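Local structure of nucleoside hydrolase, putative (Trypanosoma brucei, 3FZ0) at residues V44-G49 with G69-L74; L134-N139 with E180-C185; V206-T211 with T278-D283; V212-T217 with T341-E346. The protein is a putative nucleoside hydrolase, a calcium-binding member of its family whose alpha/beta fold is built round a mixed, largely parallel beta sheet. The protein carries 2 engineered substitutions. All coordinates share one frame; numbering follows the deposited sequence.

Contact 1 (V44-G49 with G69-L74); sequences VEVNQG and GAEGPL
Val46, in the first turn of helix 46-60, turns its side chain directly onto the chain at 69-74. Its CB rests against the CG methylene of Glu71, 4.0 Å away. Beyond CB the two methyls part: CG1, anti to the backbone N (chi1 168°), lies beside the backbone N of Gly69, whereas CG2, anti to the carbonyl carbon, reaches the carbonyl of Ala70 with 3.2 Å between CG2 and Ala70 O. The valine is thus laid along the peptides of Gly69 and Ala70, while Glu71 covers it with its aliphatic stem.

Glu45, at the N-cap position, folds back at chi2 (20°), so that its OE1 takes a weak hydrogen bond from Val46 N at 3.4 Å. The same oxygen lies over the Glu71 stem, 3.6 Å from Glu71 CG. Glu45 OE1 and Glu71 O, 3.2 Å apart, are both acceptors and form no bond. The two glutamate chains cross at about a right angle, and 4.9 Å separates Glu45 OE1 from Glu71 OE1; any repulsion between these like charges may be eased by the N-terminus of helix 46-60. Ala70 N is hydrogen-bonded to Asn139 OD1. Strand 32-39, helix 46-60 and strand 66-68 form a beta-alpha-beta crossover between neighbouring parallel strands, and here the loop leaving its second strand meets the start of its helix.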
loop_
_atom_site.group_PDB
_atom_site.type_symbol
_atom_site.label_atom_id
_atom_site.label_comp_id
_atom_site.label_asym_id
_atom_site.label_seq_id
_atom_site.Cartn_x
_atom_site.Cartn_y
_atom_site.Cartn_z
ATOM N N VAL B 44 -13.654 -7.863 -22.833
ATOM C CA VAL B 44 -15.084 -7.764 -23.042
ATOM C C VAL B 44 -15.845 -8.375 -21.890
ATOM O O VAL B 44 -15.340 -9.234 -21.158
ATOM C CB VAL B 44 -15.553 -8.395 -24.385
ATOM C CG1 VAL B 44 -14.859 -7.662 -25.564
ATOM C CG2 VAL B 44 -15.308 -9.900 -24.419
ATOM N N GLU B 45 -17.067 -7.902 -21.728
ATOM C CA GLU B 45 -17.946 -8.423 -20.717
ATOM C C GLU B 45 -18.342 -9.890 -20.991
ATOM O O GLU B 45 -18.489 -10.301 -22.149
ATOM C CB GLU B 45 -19.155 -7.488 -20.594
ATOM C CG GLU B 45 -19.571 -7.182 -19.139
ATOM C CD GLU B 45 -18.449 -7.460 -18.104
ATOM O OE1 GLU B 45 -18.560 -8.460 -17.296
ATOM O OE2 GLU B 45 -17.458 -6.675 -18.139
ATOM N N VAL B 46 -18.498 -10.680 -19.922
ATOM C CA VAL B 46 -18.836 -12.103 -20.024
ATOM C C VAL B 46 -19.974 -12.435 -21.009
ATOM O O VAL B 46 -19.884 -13.410 -21.759
ATOM C CB VAL B 46 -19.122 -12.703 -18.635
ATOM C CG1 VAL B 46 -19.772 -14.099 -18.738
ATOM C CG2 VAL B 46 -17.823 -12.791 -17.851
ATOM N N ASN B 47 -21.032 -11.626 -21.019
ATOM C CA ASN B 47 -22.102 -11.808 -21.998
ATOM C C ASN B 47 -21.645 -11.712 -23.456
ATOM O O ASN B 47 -22.043 -12.509 -24.297
ATOM C CB ASN B 47 -23.232 -10.824 -21.746
ATOM C CG ASN B 47 -24.203 -11.315 -20.701
ATOM O OD1 ASN B 47 -24.425 -12.520 -20.568
ATOM N ND2 ASN B 47 -24.797 -10.388 -19.953
ATOM N N GLN B 48 -20.805 -10.726 -23.745
ATOM C CA GLN B 48 -20.277 -10.546 -25.058
ATOM C C GLN B 48 -19.274 -11.673 -25.318
ATOM O O GLN B 48 -19.254 -12.241 -26.414
ATOM C CB GLN B 48 -19.634 -9.172 -25.166
ATOM C CG GLN B 48 -19.080 -8.848 -26.548
ATOM C CD GLN B 48 -20.158 -8.874 -27.597
ATOM O OE1 GLN B 48 -21.094 -8.079 -27.531
ATOM N NE2 GLN B 48 -20.061 -9.801 -28.550
ATOM N N GLY B 49 -18.473 -12.032 -24.313
ATOM C CA GLY B 49 -17.541 -13.137 -24.463
ATOM C C GLY B 49 -18.211 -14.428 -24.927
ATOM O O GLY B 49 -17.773 -15.059 -25.933
ATOM N N GLY B 69 -18.302 -17.228 -16.510
ATOM C CA GLY B 69 -17.519 -17.054 -15.300
ATOM C C GLY B 69 -17.745 -15.698 -14.640
ATOM O O GLY B 69 -18.824 -15.115 -14.761
ATOM N N ALA B 70 -16.730 -15.214 -13.925
ATOM C CA ALA B 70 -16.826 -14.006 -13.122
ATOM C C ALA B 70 -16.960 -12.755 -13.976
ATOM O O ALA B 70 -16.280 -12.615 -15.003
ATOM C CB ALA B 70 -15.608 -13.890 -12.230
ATOM N N GLU B 71 -17.826 -11.845 -13.546
ATOM C CA GLU B 71 -18.080 -10.598 -14.274
ATOM C C GLU B 71 -17.179 -9.461 -13.804
ATOM O O GLU B 71 -17.109 -8.398 -14.432
ATOM C CB GLU B 71 -19.562 -10.210 -14.176
ATOM C CG GLU B 71 -20.370 -10.825 -15.310
ATOM C CD GLU B 71 -21.842 -10.921 -15.026
ATOM O OE1 GLU B 71 -22.442 -9.902 -14.617
ATOM O OE2 GLU B 71 -22.415 -12.023 -15.210
ATOM N N GLY B 72 -16.466 -9.695 -12.710
ATOM C CA GLY B 72 -15.526 -8.728 -12.184
ATOM C C GLY B 72 -14.479 -9.415 -11.332
ATOM O O GLY B 72 -14.523 -10.622 -11.127
ATOM N N PRO B 73 -13.516 -8.651 -10.834
ATOM C CA PRO B 73 -12.402 -9.199 -10.076
ATOM C C PRO B 73 -12.863 -9.973 -8.837
ATOM O O PRO B 73 -13.985 -9.767 -8.320
ATOM C CB PRO B 73 -11.617 -7.957 -9.623
ATOM C CG PRO B 73 -12.094 -6.831 -10.447
ATOM C CD PRO B 73 -13.462 -7.188 -10.976
ATOM N N LEU B 74 -11.986 -10.854 -8.366
ATOM C CA LEU B 74 -12.186 -11.544 -7.113
ATOM C C LEU B 74 -12.579 -10.575 -6.002
ATOM O O LEU B 74 -13.476 -10.888 -5.207
ATOM C CB LEU B 74 -10.893 -12.285 -6.724
ATOM C CG LEU B 74 -10.895 -13.296 -5.575
ATOM C CD1 LEU B 74 -11.919 -14.363 -5.859
ATOM C CD2 LEU B 74 -9.513 -13.906 -5.434
#

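Contact 2 (L134-N139 with E180-C185); sequences LGPLTN and EFNSHC. With CA (calcium ion), chain G.
Pro136 and Cys185 make the tight end of this buried contact, with Pro136 CG set 3.4 Å from Cys185 CB and the sulfur a little farther off. Next to them the flat amide of Asn182 lies across the backbone of Gly135, its CG 3.5 Å from Gly135 C, and its OD1 touches Pro136 CD. No direct hydrogen bond joins the two segments. The Asn182 amide reaches this place with CG beside its own backbone N (chi1 -69°), and its ND2 is held by the carbonyl oxygen of Met165.

Water takes over where the packing loosens. On one side water 1 bridges the segments, accepting from Leu137 N and donating to Asn182 O at 2.7 Å. On the other lies the calcium ion, bound by Leu134 O at 2.3 Å, by three waters and by four further atoms, with Asp14, Asp19 and Asp283 completing the protein's share of the site. Asn182 ND2 donates to one of these waters, water 2, over 3.0 Å. Glu180 closes the start of helix 181-185 as N-cap: its OE2 receives Asn182 N at 2.9 Å and its OE1 receives Ser183 N at 3.1 Å, both from above the carboxylate plane. Asn182 is thereby steadied at its backbone as well as at its amide. At this contact the protein meets calcium through a neutral carbonyl, which the ion should polarise, while an amide N-H positions a metal-bound water from the second shell.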
loop_
_atom_site.group_PDB
_atom_site.type_symbol
_atom_site.label_atom_id
_atom_site.label_comp_id
_atom_site.label_asym_id
_atom_site.label_seq_id
_atom_site.Cartn_x
_atom_site.Cartn_y
_atom_site.Cartn_z
ATOM N N LEU B 134 -6.066 -17.326 -20.354
ATOM C CA LEU B 134 -5.786 -16.243 -21.285
ATOM C C LEU B 134 -6.432 -14.924 -20.895
ATOM O O LEU B 134 -6.552 -14.007 -21.731
ATOM C CB LEU B 134 -6.239 -16.640 -22.687
ATOM C CG LEU B 134 -5.757 -17.996 -23.210
ATOM C CD1 LEU B 134 -6.337 -18.297 -24.591
ATOM C CD2 LEU B 134 -4.218 -18.070 -23.226
ATOM N N GLY B 135 -6.859 -14.808 -19.652
ATOM C CA GLY B 135 -7.449 -13.563 -19.190
ATOM C C GLY B 135 -7.134 -13.315 -17.733
ATOM O O GLY B 135 -6.181 -13.899 -17.185
ATOM N N PRO B 136 -7.891 -12.411 -17.099
ATOM C CA PRO B 136 -7.718 -12.253 -15.683
ATOM C C PRO B 136 -7.952 -13.602 -15.036
ATOM O O PRO B 136 -8.805 -14.369 -15.515
ATOM C CB PRO B 136 -8.830 -11.274 -15.323
ATOM C CG PRO B 136 -9.024 -10.468 -16.553
ATOM C CD PRO B 136 -8.868 -11.447 -17.649
ATOM N N LEU B 137 -7.231 -13.880 -13.950
ATOM C CA LEU B 137 -7.301 -15.184 -13.288
ATOM C C LEU B 137 -8.492 -15.463 -12.354
ATOM O O LEU B 137 -8.475 -16.444 -11.606
ATOM C CB LEU B 137 -5.987 -15.449 -12.562
ATOM C CG LEU B 137 -4.814 -15.431 -13.541
ATOM C CD1 LEU B 137 -3.505 -15.150 -12.816
ATOM C CD2 LEU B 137 -4.794 -16.766 -14.289
ATOM N N THR B 138 -9.526 -14.639 -12.405
ATOM C CA THR B 138 -10.603 -14.741 -11.445
ATOM C C THR B 138 -11.219 -16.134 -11.298
ATOM O O THR B 138 -11.350 -16.624 -10.156
ATOM C CB THR B 138 -11.715 -13.748 -11.719
ATOM O OG1 THR B 138 -11.148 -12.492 -12.092
ATOM C CG2 THR B 138 -12.612 -13.594 -10.455
ATOM N N ASN B 139 -11.638 -16.752 -12.416
ATOM C CA ASN B 139 -12.238 -18.075 -12.363
ATOM C C ASN B 139 -11.281 -19.100 -11.765
ATOM O O ASN B 139 -11.664 -19.919 -10.935
ATOM C CB ASN B 139 -12.706 -18.555 -13.754
ATOM C CG ASN B 139 -13.826 -17.702 -14.325
ATOM O OD1 ASN B 139 -14.608 -17.099 -13.568
ATOM N ND2 ASN B 139 -13.890 -17.616 -15.667
ATOM N N GLU B 180 1.015 -5.606 -16.535
ATOM C CA GLU B 180 0.324 -6.105 -17.717
ATOM C C GLU B 180 -1.201 -6.198 -17.439
ATOM O O GLU B 180 -1.636 -6.505 -16.315
ATOM C CB GLU B 180 0.949 -7.469 -18.088
ATOM C CG GLU B 180 0.353 -8.253 -19.279
ATOM C CD GLU B 180 -0.941 -8.932 -18.934
ATOM O OE1 GLU B 180 -1.071 -9.458 -17.816
ATOM O OE2 GLU B 180 -1.850 -8.924 -19.768
ATOM N N PHE B 181 -2.013 -5.959 -18.465
ATOM C CA PHE B 181 -3.491 -6.031 -18.361
ATOM C C PHE B 181 -4.122 -7.140 -17.483
ATOM O O PHE B 181 -4.862 -6.835 -16.556
ATOM C CB PHE B 181 -4.137 -6.043 -19.763
ATOM C CG PHE B 181 -5.644 -5.984 -19.738
ATOM C CD1 PHE B 181 -6.301 -4.785 -19.469
ATOM C CD2 PHE B 181 -6.407 -7.137 -19.972
ATOM C CE1 PHE B 181 -7.708 -4.724 -19.424
ATOM C CE2 PHE B 181 -7.821 -7.090 -19.937
ATOM C CZ PHE B 181 -8.474 -5.877 -19.669
ATOM N N ASN B 182 -3.874 -8.405 -17.801
ATOM C CA ASN B 182 -4.561 -9.507 -17.108
ATOM C C ASN B 182 -4.187 -9.505 -15.624
ATOM O O ASN B 182 -5.037 -9.692 -14.748
ATOM C CB ASN B 182 -4.201 -10.885 -17.721
ATOM C CG ASN B 182 -4.772 -11.101 -19.118
ATOM O OD1 ASN B 182 -5.784 -10.520 -19.471
ATOM N ND2 ASN B 182 -4.132 -11.984 -19.900
ATOM N N SER B 183 -2.901 -9.311 -15.350
ATOM C CA SER B 183 -2.398 -9.210 -13.990
ATOM C C SER B 183 -3.068 -8.041 -13.268
ATOM O O SER B 183 -3.635 -8.229 -12.175
ATOM C CB SER B 183 -0.872 -9.038 -13.994
ATOM O OG SER B 183 -0.318 -9.219 -12.689
ATOM N N HIS B 184 -3.008 -6.853 -13.877
ATOM C CA HIS B 184 -3.615 -5.655 -13.309
ATOM C C HIS B 184 -5.125 -5.835 -13.088
ATOM O O HIS B 184 -5.655 -5.347 -12.126
ATOM C CB HIS B 184 -3.333 -4.431 -14.199
ATOM C CG HIS B 184 -3.674 -3.123 -13.561
ATOM N ND1 HIS B 184 -3.862 -1.971 -14.290
ATOM C CD2 HIS B 184 -3.859 -2.779 -12.264
ATOM C CE1 HIS B 184 -4.150 -0.973 -13.474
ATOM N NE2 HIS B 184 -4.149 -1.434 -12.235
ATOM N N CYS B 185 -5.788 -6.566 -13.970
ATOM C CA CYS B 185 -7.236 -6.810 -13.878
ATOM C C CYS B 185 -7.575 -7.502 -12.598
ATOM O O CYS B 185 -8.585 -7.203 -11.967
ATOM C CB CYS B 185 -7.724 -7.670 -15.039
ATOM S SG CYS B 185 -8.129 -6.714 -16.512
HETATM CA CA CA G . -7.036 -12.611 -23.472
HETATM O O HOH W 1 -5.391 -11.684 -13.021
HETATM O O HOH W 2 -4.892 -12.112 -22.820
HETATM O O HOH W 3 -7.163 -10.500 -21.794
HETATM O O HOH W 4 -6.555 -10.754 -24.993
#

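Contact 3 (V206-T211 with T278-D283); sequences VNWEVT and TCVVPD. With CA (calcium ion), chain G.
Within residues 206-211, Trp208 O takes two hydrogen bonds from Thr211: a firm one from OG1 at 2.8 Å, in the carbonyl plane and on a lone pair, and a weak one from N. Val212 N of the same helix is close too. The OG1 bond pins the hydroxyl in the crowded position between N and the carbonyl carbon (chi1 71°) and sets the threonine across the Pro282 ring, OG1 lying 3.5 Å from Pro282 CG while the CG2 methyl faces Pro282 CA. The Trp208 indole runs alongside the proline and offers its edge, CZ3 standing 3.9 Å from Pro282 CG and also touching Val280 CG1; its NE1 donates to Tyr322 OH of a third subunit. Water 5 links the backbones, donating to Thr211 O and accepting from Val281 N at 2.8 Å.

Asp283 turns to the calcium ion. Its OD2 binds the metal at 2.4 Å, and its OD1 accepts from metal-bound water 2 at 2.6 Å; Asp283 N is hydrogen-bonded to Asp18 OD2, of the family's N-terminal aspartate cluster. With a cation on one oxygen, a water donor on the other and a place in the first turn of helix 282-291, Asp283 is probably fully ionised.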
loop_
_atom_site.group_PDB
_atom_site.type_symbol
_atom_site.label_atom_id
_atom_site.label_comp_id
_atom_site.label_asym_id
_atom_site.label_seq_id
_atom_site.Cartn_x
_atom_site.Cartn_y
_atom_site.Cartn_z
ATOM N N VAL B 206 3.710 -16.905 -19.204
ATOM C CA VAL B 206 3.891 -16.344 -20.536
ATOM C C VAL B 206 3.563 -14.841 -20.467
ATOM O O VAL B 206 2.391 -14.412 -20.535
ATOM C CB VAL B 206 3.107 -17.128 -21.573
ATOM C CG1 VAL B 206 3.386 -16.593 -23.011
ATOM C CG2 VAL B 206 3.455 -18.649 -21.432
ATOM N N ASN B 207 4.628 -14.061 -20.290
ATOM C CA ASN B 207 4.517 -12.646 -19.971
ATOM C C ASN B 207 4.518 -11.806 -21.227
ATOM O O ASN B 207 4.850 -12.288 -22.321
ATOM C CB ASN B 207 5.669 -12.205 -19.056
ATOM C CG ASN B 207 7.012 -12.663 -19.568
ATOM O OD1 ASN B 207 7.632 -12.014 -20.409
ATOM N ND2 ASN B 207 7.452 -13.824 -19.102
ATOM N N TRP B 208 4.191 -10.532 -21.043
ATOM C CA TRP B 208 4.098 -9.570 -22.131
ATOM C C TRP B 208 5.353 -9.499 -23.026
ATOM O O TRP B 208 5.242 -9.637 -24.259
ATOM C CB TRP B 208 3.749 -8.192 -21.554
ATOM C CG TRP B 208 3.803 -7.036 -22.522
ATOM C CD1 TRP B 208 4.645 -5.960 -22.448
ATOM C CD2 TRP B 208 2.973 -6.819 -23.668
ATOM N NE1 TRP B 208 4.387 -5.102 -23.455
ATOM C CE2 TRP B 208 3.368 -5.588 -24.231
ATOM C CE3 TRP B 208 1.946 -7.552 -24.288
ATOM C CZ2 TRP B 208 2.778 -5.059 -25.423
ATOM C CZ3 TRP B 208 1.339 -7.021 -25.462
ATOM C CH2 TRP B 208 1.765 -5.793 -26.014
ATOM N N GLU B 209 6.523 -9.299 -22.425
ATOM C CA GLU B 209 7.759 -9.070 -23.197
ATOM C C GLU B 209 8.156 -10.276 -24.033
ATOM O O GLU B 209 8.561 -10.138 -25.158
ATOM C CB GLU B 209 8.932 -8.630 -22.311
ATOM C CG GLU B 209 8.715 -7.274 -21.606
ATOM C CD GLU B 209 8.028 -7.393 -20.235
ATOM O OE1 GLU B 209 7.335 -8.400 -20.004
ATOM O OE2 GLU B 209 8.180 -6.483 -19.381
ATOM N N VAL B 210 7.979 -11.478 -23.525
ATOM C CA VAL B 210 8.293 -12.622 -24.357
ATOM C C VAL B 210 7.321 -12.743 -25.533
ATOM O O VAL B 210 7.719 -13.229 -26.594
ATOM C CB VAL B 210 8.421 -13.940 -23.548
ATOM C CG1 VAL B 210 7.056 -14.494 -23.154
ATOM C CG2 VAL B 210 9.203 -14.938 -24.344
ATOM N N THR B 211 6.081 -12.283 -25.379
ATOM C CA THR B 211 5.143 -12.320 -26.522
ATOM C C THR B 211 5.450 -11.206 -27.518
ATOM O O THR B 211 5.364 -11.414 -28.726
ATOM C CB THR B 211 3.655 -12.383 -26.115
ATOM O OG1 THR B 211 3.255 -11.126 -25.564
ATOM C CG2 THR B 211 3.411 -13.530 -25.075
ATOM N N THR B 278 5.124 -4.984 -36.819
ATOM C CA THR B 278 4.773 -6.257 -36.162
ATOM C C THR B 278 3.430 -6.208 -35.435
ATOM O O THR B 278 3.000 -5.151 -34.974
ATOM C CB THR B 278 5.859 -6.771 -35.181
ATOM O OG1 THR B 278 5.783 -6.026 -33.979
ATOM C CG2 THR B 278 7.244 -6.637 -35.744
ATOM N N CYS B 279 2.790 -7.373 -35.372
ATOM C CA CYS B 279 1.551 -7.575 -34.671
ATOM C C CYS B 279 1.754 -8.630 -33.573
ATOM O O CYS B 279 2.092 -9.783 -33.862
ATOM C CB CYS B 279 0.485 -8.035 -35.664
ATOM S SG CYS B 279 -1.128 -8.232 -34.876
ATOM N N VAL B 280 1.546 -8.230 -32.319
ATOM C CA VAL B 280 1.761 -9.090 -31.162
ATOM C C VAL B 280 0.479 -9.845 -30.871
ATOM O O VAL B 280 -0.569 -9.235 -30.784
ATOM C CB VAL B 280 2.136 -8.258 -29.930
ATOM C CG1 VAL B 280 2.518 -9.150 -28.750
ATOM C CG2 VAL B 280 3.282 -7.310 -30.262
ATOM N N VAL B 281 0.565 -11.171 -30.733
ATOM C CA VAL B 281 -0.604 -12.025 -30.476
ATOM C C VAL B 281 -0.419 -12.842 -29.177
ATOM O O VAL B 281 -0.279 -14.047 -29.215
ATOM C CB VAL B 281 -0.888 -12.961 -31.696
ATOM C CG1 VAL B 281 -2.255 -13.596 -31.572
ATOM C CG2 VAL B 281 -0.822 -12.182 -32.989
ATOM N N PRO B 282 -0.427 -12.181 -28.014
ATOM C CA PRO B 282 0.029 -12.816 -26.760
ATOM C C PRO B 282 -0.604 -14.142 -26.401
ATOM O O PRO B 282 0.134 -15.098 -26.069
ATOM C CB PRO B 282 -0.251 -11.757 -25.694
ATOM C CG PRO B 282 -0.107 -10.458 -26.461
ATOM C CD PRO B 282 -0.810 -10.773 -27.789
ATOM N N ASP B 283 -1.938 -14.230 -26.428
ATOM C CA ASP B 283 -2.591 -15.502 -26.023
ATOM C C ASP B 283 -2.194 -16.691 -26.887
ATOM O O ASP B 283 -2.139 -17.810 -26.392
ATOM C CB ASP B 283 -4.102 -15.354 -26.005
ATOM C CG ASP B 283 -4.569 -14.401 -24.936
ATOM O OD1 ASP B 283 -3.855 -14.228 -23.933
ATOM O OD2 ASP B 283 -5.660 -13.812 -25.088
HETATM CA CA CA G . -7.036 -12.611 -23.472
HETATM O O HOH W 5 3.053 -12.300 -30.248
HETATM O O HOH W 2 -4.892 -12.112 -22.820
HETATM O O HOH W 3 -7.163 -10.500 -21.794
HETATM O O HOH W 4 -6.555 -10.754 -24.993
#

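Contact 4 (V212-T217 with T341-E346); sequences VNSPMT and TKVDNE
The backbones converge from Asn213 to Ser214, whose CA lies 5.2 Å from Asn345 CA, and no backbone hydrogen bond joins the two segments. The direct polar link is made by side chains. Lys342 runs out extended and bends only at its last torsion (chi4 73°), bringing NZ to Asn213 OD1 at 3.0 Å, in the plane of the amide carbonyl and on a lone pair. Water 6, which accepts from Val343 N, lies 2.9 Å from Asn213 OD1 and may donate to it as well. Water 7 accepts from Lys342 NZ at 2.8 Å and sits among Val343 O and Asn213 O, stitching the exposed side of the contact.

On the buried side Ser214, its OG anti to the backbone N, brings that atom 4.0 Å from Val343 CG1. The Asn345 side chain leans over Ser214 and the carbonyl of Pro215. Val343 also packs on helix 282-291, while Ser214 touches Phe348 and Met216 touches Leu352, both in helix 345-356. Thr341 and Lys342 form a classic beta bulge opposite Asp298 of strand 296-306, and strand 216-217 pairs antiparallel with strand 278-279.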
loop_
_atom_site.group_PDB
_atom_site.type_symbol
_atom_site.label_atom_id
_atom_site.label_comp_id
_atom_site.label_asym_id
_atom_site.label_seq_id
_atom_site.Cartn_x
_atom_site.Cartn_y
_atom_site.Cartn_z
ATOM N N VAL B 212 5.860 -10.037 -27.026
ATOM C CA VAL B 212 6.294 -8.975 -27.918
ATOM C C VAL B 212 7.478 -9.454 -28.796
ATOM O O VAL B 212 7.610 -9.058 -29.983
ATOM C CB VAL B 212 6.694 -7.707 -27.128
ATOM C CG1 VAL B 212 7.374 -6.631 -28.068
ATOM C CG2 VAL B 212 5.474 -7.134 -26.420
ATOM N N ASN B 213 8.322 -10.298 -28.193
ATOM C CA ASN B 213 9.504 -10.850 -28.836
ATOM C C ASN B 213 9.213 -11.951 -29.846
ATOM O O ASN B 213 10.103 -12.384 -30.576
ATOM C CB ASN B 213 10.446 -11.414 -27.789
ATOM C CG ASN B 213 11.812 -11.740 -28.367
ATOM O OD1 ASN B 213 12.245 -12.901 -28.383
ATOM N ND2 ASN B 213 12.475 -10.717 -28.894
ATOM N N SER B 214 7.968 -12.427 -29.858
ATOM C CA SER B 214 7.538 -13.468 -30.804
ATOM C C SER B 214 6.231 -13.064 -31.512
ATOM O O SER B 214 5.179 -13.665 -31.280
ATOM C CB SER B 214 7.348 -14.797 -30.070
ATOM O OG SER B 214 7.055 -15.801 -30.992
ATOM N N PRO B 215 6.294 -12.023 -32.354
ATOM C CA PRO B 215 5.080 -11.526 -32.996
ATOM C C PRO B 215 4.916 -12.088 -34.390
ATOM O O PRO B 215 5.773 -12.825 -34.890
ATOM C CB PRO B 215 5.378 -10.032 -33.130
ATOM C CG PRO B 215 6.898 -9.959 -33.306
ATOM C CD PRO B 215 7.485 -11.234 -32.746
ATOM N N MET B 216 3.853 -11.699 -35.071
ATOM C CA MET B 216 3.864 -11.904 -36.516
ATOM C C MET B 216 4.077 -10.555 -37.196
ATOM O O MET B 216 3.707 -9.502 -36.654
ATOM C CB MET B 216 2.617 -12.617 -37.014
ATOM C CG MET B 216 1.376 -11.836 -36.839
ATOM S SD MET B 216 -0.057 -12.723 -37.447
ATOM C CE MET B 216 -1.356 -11.670 -36.730
ATOM N N THR B 217 4.721 -10.592 -38.344
ATOM C CA THR B 217 4.809 -9.442 -39.222
ATOM C C THR B 217 3.452 -9.203 -39.914
ATOM O O THR B 217 2.704 -10.160 -40.190
ATOM C CB THR B 217 5.901 -9.733 -40.282
ATOM O OG1 THR B 217 7.197 -9.646 -39.666
ATOM C CG2 THR B 217 5.836 -8.770 -41.397
ATOM N N THR B 341 11.298 -16.552 -21.198
ATOM C CA THR B 341 11.997 -15.358 -21.685
ATOM C C THR B 341 12.295 -15.353 -23.176
ATOM O O THR B 341 12.551 -14.293 -23.736
ATOM C CB THR B 341 13.276 -15.033 -20.892
ATOM O OG1 THR B 341 14.176 -16.134 -20.975
ATOM C CG2 THR B 341 12.943 -14.736 -19.383
ATOM N N LYS B 342 12.275 -16.531 -23.798
ATOM C CA LYS B 342 12.313 -16.664 -25.249
ATOM C C LYS B 342 11.501 -17.838 -25.808
ATOM O O LYS B 342 11.665 -18.982 -25.376
ATOM C CB LYS B 342 13.739 -16.730 -25.803
ATOM C CG LYS B 342 13.708 -16.535 -27.314
ATOM C CD LYS B 342 15.015 -16.140 -27.882
ATOM C CE LYS B 342 14.927 -15.938 -29.440
ATOM N NZ LYS B 342 14.196 -14.682 -29.841
ATOM N N VAL B 343 10.652 -17.516 -26.781
ATOM C CA VAL B 343 9.871 -18.480 -27.540
ATOM C C VAL B 343 10.344 -18.551 -28.985
ATOM O O VAL B 343 10.700 -17.529 -29.590
ATOM C CB VAL B 343 8.369 -18.161 -27.470
ATOM C CG1 VAL B 343 7.568 -18.950 -28.503
ATOM C CG2 VAL B 343 7.841 -18.490 -26.056
ATOM N N ASP B 344 10.344 -19.773 -29.529
ATOM C CA ASP B 344 10.789 -20.061 -30.900
ATOM C C ASP B 344 9.801 -19.426 -31.870
ATOM O O ASP B 344 8.688 -19.923 -32.022
ATOM C CB ASP B 344 10.833 -21.569 -31.091
ATOM C CG ASP B 344 11.463 -21.987 -32.396
ATOM O OD1 ASP B 344 11.282 -21.315 -33.442
ATOM O OD2 ASP B 344 12.143 -23.036 -32.387
ATOM N N ASN B 345 10.195 -18.308 -32.484
ATOM C CA ASN B 345 9.314 -17.583 -33.434
ATOM C C ASN B 345 8.901 -18.435 -34.646
ATOM O O ASN B 345 7.756 -18.450 -35.046
ATOM C CB ASN B 345 9.925 -16.259 -33.929
ATOM C CG ASN B 345 8.895 -15.389 -34.625
ATOM O OD1 ASN B 345 7.834 -15.091 -34.045
ATOM N ND2 ASN B 345 9.160 -15.022 -35.884
ATOM N N GLU B 346 9.872 -19.146 -35.194
ATOM C CA GLU B 346 9.671 -20.064 -36.295
ATOM C C GLU B 346 8.552 -21.103 -35.994
ATOM O O GLU B 346 7.657 -21.286 -36.814
ATOM C CB GLU B 346 11.010 -20.716 -36.629
ATOM C CG GLU B 346 11.083 -21.395 -37.989
ATOM C CD GLU B 346 12.508 -21.326 -38.602
ATOM O OE1 GLU B 346 13.356 -20.518 -38.102
ATOM O OE2 GLU B 346 12.767 -22.064 -39.608
HETATM O O HOH W 6 10.139 -14.710 -27.657
HETATM O O HOH W 7 11.547 -15.244 -30.546
#

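Contacts 1 and 2 come first along the chain, in series, whereas the segments of contacts 3 and 4 alternate. Contacts 1 and 2 have centres about 11 Å apart and touch around the start of helix 138-146. From contact 2 to contact 3 is about 15 Å between centres, and the two share the calcium ion and three of its waters. Contacts 3 and 4 have centres about 7 Å apart, joined by consecutive helix 208-212 and strand 216-217 and by the small sheet of strands 216-217 and 278-279. Contacts 1 and 4, with centres about 29 Å apart, flank the centre of the chain. The metal site thus draws on distant parts of the sequence, with contact 4 packed against contact 3.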